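Local coordinates for protein adenylyltransferase VopS (Vibrio parahaemolyticus, PDB 3LET) that transfers AMP from ATP to a threonine of host Rho GTPases, blocking their effector binding and so halting actin assembly in infected cells, at residues A[63-75]-A[91-105]. Numbering follows the deposited sequence.
Sequences QLAERAMTEVMLE and VKSLAVRVVKDYGGG
With CG of Glu66 trans to its backbone nitrogen (chi1 178°) and the chain running on extended, the carboxylate reaches over to Lys100, whose own chain is straight until it bends at its last torsion and turns NZ onto OE1. This salt bridge edges a knobs-into-holes contact between helices 58-75 and 88-102 in the all-helical N-terminal region of VopS; the axes of 63-75 and 91-102 run at 124° to each other, 9.1 Å apart at closest approach. Val99 is the knob, set among Glu66, Met69, Thr70 and Met73. Its CG1 lies 3.7 Å from Met69 CB, while CG2 turns to Thr70 OG1. Where the backbones come nearest, Thr70 CA is 5.8 Å from Ala95 CA, and the small methyl of Ala95 meets both Thr70 CG2 and Leu74 CD2. Leu74 CD2 also presses on both methyls of Val91, with CG1 3.8 Å away. The Thr70 hydroxyl is satisfied within its own helix, which probably eases its place against this apolar surface: OG1 donates to Glu66 O at 2.8 Å, from above the carbonyl plane, and Thr70 N reaches the same oxygen from the opposite face. Beyond Val99, the bent chain of Met69 carries CE to within 3.3 Å of Gly103 O, close to where the second helix gives way to Gly104 with its positive phi. Helix 113-139 joins this side, Met120 touching Met69 and Met73. At the salt bridge, Lys100 NZ approaches Glu66 OE1 at 2.9 Å from the syn side, 25° out of the carboxylate plane.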
loop_
_atom_site.group_PDB
_atom_site.type_symbol
_atom_site.label_atom_id
_atom_site.label_comp_id
_atom_site.label_asym_id
_atom_site.label_seq_id
_atom_site.Cartn_x
_atom_site.Cartn_y
_atom_site.Cartn_z
ATOM N N GLN A 63 1.593 -25.762 -4.279
ATOM C CA GLN A 63 0.386 -24.923 -4.363
ATOM C C GLN A 63 -0.473 -25.082 -3.115
ATOM O O GLN A 63 -0.932 -24.098 -2.523
ATOM C CB GLN A 63 -0.458 -25.303 -5.581
ATOM C CG GLN A 63 0.208 -24.993 -6.931
ATOM C CD GLN A 63 -0.546 -25.608 -8.110
ATOM O OE1 GLN A 63 -1.047 -26.726 -8.022
ATOM N NE2 GLN A 63 -0.635 -24.870 -9.210
ATOM N N LEU A 64 -0.706 -26.326 -2.738
ATOM C CA LEU A 64 -1.571 -26.637 -1.616
ATOM C C LEU A 64 -0.966 -26.134 -0.308
ATOM O O LEU A 64 -1.682 -25.579 0.511
ATOM C CB LEU A 64 -1.816 -28.138 -1.540
ATOM C CG LEU A 64 -2.691 -28.610 -0.376
ATOM C CD1 LEU A 64 -4.089 -27.948 -0.386
ATOM C CD2 LEU A 64 -2.822 -30.147 -0.372
ATOM N N ALA A 65 0.347 -26.280 -0.129
ATOM C CA ALA A 65 0.975 -25.770 1.089
ATOM C C ALA A 65 0.805 -24.262 1.171
ATOM O O ALA A 65 0.513 -23.702 2.233
ATOM C CB ALA A 65 2.457 -26.149 1.153
ATOM N N GLU A 66 1.010 -23.596 0.041
ATOM C CA GLU A 66 0.866 -22.151 0.009
ATOM C C GLU A 66 -0.579 -21.750 0.324
ATOM O O GLU A 66 -0.815 -20.827 1.116
ATOM C CB GLU A 66 1.296 -21.647 -1.369
ATOM C CG GLU A 66 1.153 -20.165 -1.541
ATOM C CD GLU A 66 1.548 -19.735 -2.941
ATOM O OE1 GLU A 66 2.692 -20.023 -3.344
ATOM O OE2 GLU A 66 0.708 -19.125 -3.630
ATOM N N ARG A 67 -1.552 -22.409 -0.290
ATOM C CA ARG A 67 -2.960 -22.092 0.005
ATOM C C ARG A 67 -3.280 -22.280 1.486
ATOM O O ARG A 67 -3.965 -21.439 2.097
ATOM C CB ARG A 67 -3.925 -22.977 -0.800
ATOM C CG ARG A 67 -3.940 -22.753 -2.291
ATOM C CD ARG A 67 -4.978 -23.672 -2.949
ATOM N NE ARG A 67 -6.345 -23.212 -2.719
ATOM C CZ ARG A 67 -7.438 -23.844 -3.149
ATOM N NH1 ARG A 67 -7.345 -24.983 -3.814
ATOM N NH2 ARG A 67 -8.634 -23.338 -2.907
ATOM N N ALA A 68 -2.811 -23.388 2.075
ATOM C CA ALA A 68 -3.194 -23.702 3.459
ATOM C C ALA A 68 -2.489 -22.749 4.428
ATOM O O ALA A 68 -3.099 -22.247 5.390
ATOM C CB ALA A 68 -2.843 -25.173 3.831
ATOM N N MET A 69 -1.212 -22.482 4.179
ATOM C CA MET A 69 -0.491 -21.480 4.994
ATOM C C MET A 69 -1.129 -20.105 4.929
ATOM O O MET A 69 -1.258 -19.405 5.958
ATOM C CB MET A 69 0.932 -21.374 4.513
ATOM C CG MET A 69 1.600 -22.688 4.773
ATOM S SD MET A 69 2.359 -22.512 6.333
ATOM C CE MET A 69 3.966 -22.221 5.597
ATOM N N THR A 70 -1.546 -19.721 3.735
ATOM C CA THR A 70 -2.193 -18.414 3.564
ATOM C C THR A 70 -3.471 -18.349 4.382
ATOM O O THR A 70 -3.720 -17.369 5.097
ATOM C CB THR A 70 -2.540 -18.158 2.088
ATOM O OG1 THR A 70 -1.331 -18.124 1.335
ATOM C CG2 THR A 70 -3.274 -16.789 1.909
ATOM N N GLU A 71 -4.305 -19.375 4.265
ATOM C CA GLU A 71 -5.563 -19.438 5.033
ATOM C C GLU A 71 -5.299 -19.404 6.534
ATOM O O GLU A 71 -5.963 -18.686 7.256
ATOM C CB GLU A 71 -6.359 -20.701 4.685
ATOM C CG GLU A 71 -6.933 -20.589 3.267
ATOM C CD GLU A 71 -7.468 -21.900 2.752
ATOM O OE1 GLU A 71 -7.694 -22.802 3.565
ATOM O OE2 GLU A 71 -7.662 -22.004 1.528
ATOM N N VAL A 72 -4.319 -20.161 7.011
ATOM C CA VAL A 72 -4.012 -20.113 8.443
ATOM C C VAL A 72 -3.623 -18.679 8.804
ATOM O O VAL A 72 -4.074 -18.137 9.817
ATOM C CB VAL A 72 -2.868 -21.058 8.828
ATOM C CG1 VAL A 72 -2.436 -20.803 10.273
ATOM C CG2 VAL A 72 -3.327 -22.508 8.664
ATOM N N MET A 73 -2.766 -18.081 7.991
ATOM C CA MET A 73 -2.223 -16.765 8.347
ATOM C C MET A 73 -3.339 -15.704 8.391
ATOM O O MET A 73 -3.310 -14.793 9.211
ATOM C CB MET A 73 -1.136 -16.338 7.355
ATOM C CG MET A 73 0.224 -17.009 7.578
ATOM S SD MET A 73 0.787 -17.054 9.309
ATOM C CE MET A 73 1.028 -15.326 9.674
ATOM N N LEU A 74 -4.313 -15.797 7.497
ATOM C CA LEU A 74 -5.388 -14.800 7.493
ATOM C C LEU A 74 -6.269 -14.901 8.745
ATOM O O LEU A 74 -6.962 -13.935 9.105
ATOM C CB LEU A 74 -6.251 -14.966 6.225
ATOM C CG LEU A 74 -5.543 -14.574 4.929
ATOM C CD1 LEU A 74 -6.312 -15.126 3.712
ATOM C CD2 LEU A 74 -5.403 -13.028 4.821
ATOM N N GLU A 75 -6.284 -16.063 9.411
ATOM C CA GLU A 75 -7.095 -16.177 10.619
ATOM C C GLU A 75 -6.314 -15.898 11.918
ATOM O O GLU A 75 -6.894 -15.953 13.000
ATOM C CB GLU A 75 -7.755 -17.552 10.703
ATOM C CG GLU A 75 -8.723 -17.826 9.566
ATOM C CD GLU A 75 -9.761 -16.720 9.393
ATOM O OE1 GLU A 75 -10.383 -16.328 10.406
ATOM O OE2 GLU A 75 -9.953 -16.244 8.248
ATOM N N VAL A 91 -4.827 -7.683 2.347
ATOM C CA VAL A 91 -4.189 -8.576 3.322
ATOM C C VAL A 91 -3.955 -9.946 2.685
ATOM O O VAL A 91 -2.943 -10.601 2.937
ATOM C CB VAL A 91 -4.946 -8.680 4.663
ATOM C CG1 VAL A 91 -6.278 -9.372 4.512
ATOM C CG2 VAL A 91 -4.077 -9.419 5.688
ATOM N N LYS A 92 -4.881 -10.378 1.844
ATOM C CA LYS A 92 -4.669 -11.643 1.141
ATOM C C LYS A 92 -3.438 -11.567 0.238
ATOM O O LYS A 92 -2.682 -12.521 0.134
ATOM C CB LYS A 92 -5.901 -12.031 0.338
ATOM C CG LYS A 92 -5.651 -13.277 -0.523
ATOM C CD LYS A 92 -6.938 -13.923 -1.009
ATOM C CE LYS A 92 -6.643 -15.236 -1.746
ATOM N NZ LYS A 92 -7.870 -16.044 -2.033
ATOM N N SER A 93 -3.250 -10.446 -0.468
ATOM C CA SER A 93 -2.124 -10.327 -1.404
ATOM C C SER A 93 -0.838 -10.401 -0.603
ATOM O O SER A 93 0.147 -11.024 -1.028
ATOM C CB SER A 93 -2.131 -8.967 -2.153
ATOM O OG SER A 93 -3.373 -8.726 -2.763
ATOM N N LEU A 94 -0.836 -9.694 0.530
ATOM C CA LEU A 94 0.340 -9.617 1.376
ATOM C C LEU A 94 0.633 -10.996 1.953
ATOM O O LEU A 94 1.760 -11.424 2.014
ATOM C CB LEU A 94 0.114 -8.610 2.546
ATOM C CG LEU A 94 1.309 -8.482 3.499
ATOM C CD1 LEU A 94 2.605 -8.188 2.762
ATOM C CD2 LEU A 94 1.047 -7.378 4.540
ATOM N N ALA A 95 -0.407 -11.656 2.426
ATOM C CA ALA A 95 -0.251 -12.952 3.086
ATOM C C ALA A 95 0.421 -13.942 2.110
ATOM O O ALA A 95 1.329 -14.690 2.477
ATOM C CB ALA A 95 -1.627 -13.460 3.529
ATOM N N VAL A 96 -0.033 -13.940 0.862
ATOM C CA VAL A 96 0.557 -14.824 -0.155
ATOM C C VAL A 96 2.036 -14.576 -0.349
ATOM O O VAL A 96 2.823 -15.532 -0.474
ATOM C CB VAL A 96 -0.138 -14.638 -1.529
ATOM C CG1 VAL A 96 0.582 -15.450 -2.592
ATOM C CG2 VAL A 96 -1.606 -15.063 -1.412
ATOM N N ARG A 97 2.440 -13.297 -0.384
ATOM C CA ARG A 97 3.867 -12.974 -0.601
ATOM C C ARG A 97 4.739 -13.328 0.605
ATOM O O ARG A 97 5.880 -13.779 0.440
ATOM C CB ARG A 97 4.055 -11.473 -0.918
ATOM C CG ARG A 97 3.413 -11.030 -2.208
ATOM C CD ARG A 97 3.785 -11.931 -3.373
ATOM N NE ARG A 97 5.172 -11.753 -3.794
ATOM C CZ ARG A 97 5.565 -11.005 -4.823
ATOM N NH1 ARG A 97 4.678 -10.340 -5.554
ATOM N NH2 ARG A 97 6.856 -10.924 -5.121
ATOM N N VAL A 98 4.208 -13.136 1.814
ATOM C CA VAL A 98 4.941 -13.482 3.027
ATOM C C VAL A 98 5.103 -14.999 3.090
ATOM O O VAL A 98 6.177 -15.506 3.420
ATOM C CB VAL A 98 4.218 -12.904 4.266
ATOM C CG1 VAL A 98 4.695 -13.546 5.583
ATOM C CG2 VAL A 98 4.449 -11.358 4.299
ATOM N N VAL A 99 4.045 -15.720 2.744
ATOM C CA VAL A 99 4.112 -17.205 2.733
ATOM C C VAL A 99 5.134 -17.689 1.713
ATOM O O VAL A 99 5.912 -18.621 1.966
ATOM C CB VAL A 99 2.740 -17.827 2.392
ATOM C CG1 VAL A 99 2.888 -19.354 2.039
ATOM C CG2 VAL A 99 1.817 -17.655 3.555
ATOM N N LYS A 100 5.150 -17.060 0.548
ATOM C CA LYS A 100 6.150 -17.418 -0.459
ATOM C C LYS A 100 7.547 -17.171 0.069
ATOM O O LYS A 100 8.463 -17.944 -0.220
ATOM C CB LYS A 100 5.919 -16.649 -1.783
ATOM C CG LYS A 100 4.724 -17.193 -2.575
ATOM C CD LYS A 100 4.434 -16.378 -3.833
ATOM C CE LYS A 100 3.293 -16.982 -4.651
ATOM N NZ LYS A 100 3.704 -18.214 -5.375
ATOM N N ASP A 101 7.726 -16.102 0.839
ATOM C CA ASP A 101 9.076 -15.696 1.248
ATOM C C ASP A 101 9.541 -16.408 2.496
ATOM O O ASP A 101 10.729 -16.665 2.643
ATOM C CB ASP A 101 9.142 -14.186 1.527
ATOM C CG ASP A 101 9.114 -13.355 0.249
ATOM O OD1 ASP A 101 9.186 -13.963 -0.841
ATOM O OD2 ASP A 101 9.027 -12.103 0.337
ATOM N N TYR A 102 8.608 -16.707 3.399
ATOM C CA TYR A 102 8.959 -17.197 4.734
ATOM C C TYR A 102 8.376 -18.572 5.049
ATOM O O TYR A 102 8.732 -19.173 6.051
ATOM C CB TYR A 102 8.415 -16.245 5.791
ATOM C CG TYR A 102 9.092 -14.899 5.806
ATOM C CD1 TYR A 102 10.274 -14.706 6.509
ATOM C CD2 TYR A 102 8.534 -13.814 5.132
ATOM C CE1 TYR A 102 10.894 -13.464 6.550
ATOM C CE2 TYR A 102 9.157 -12.554 5.156
ATOM C CZ TYR A 102 10.333 -12.399 5.874
ATOM O OH TYR A 102 10.956 -11.178 5.909
ATOM N N GLY A 103 7.443 -19.027 4.222
ATOM C CA GLY A 103 6.677 -20.238 4.494
ATOM C C GLY A 103 7.490 -21.533 4.391
ATOM O O GLY A 103 7.173 -22.522 5.044
ATOM N N GLY A 104 8.511 -21.529 3.547
ATOM C CA GLY A 104 9.424 -22.666 3.425
ATOM C C GLY A 104 8.935 -23.815 2.553
ATOM O O GLY A 104 9.547 -24.898 2.546
ATOM N N GLY A 105 7.852 -23.604 1.810
ATOM C CA GLY A 105 7.388 -24.592 0.831
ATOM C C GLY A 105 7.012 -25.959 1.385
ATOM O O GLY A 105 6.653 -26.116 2.557
#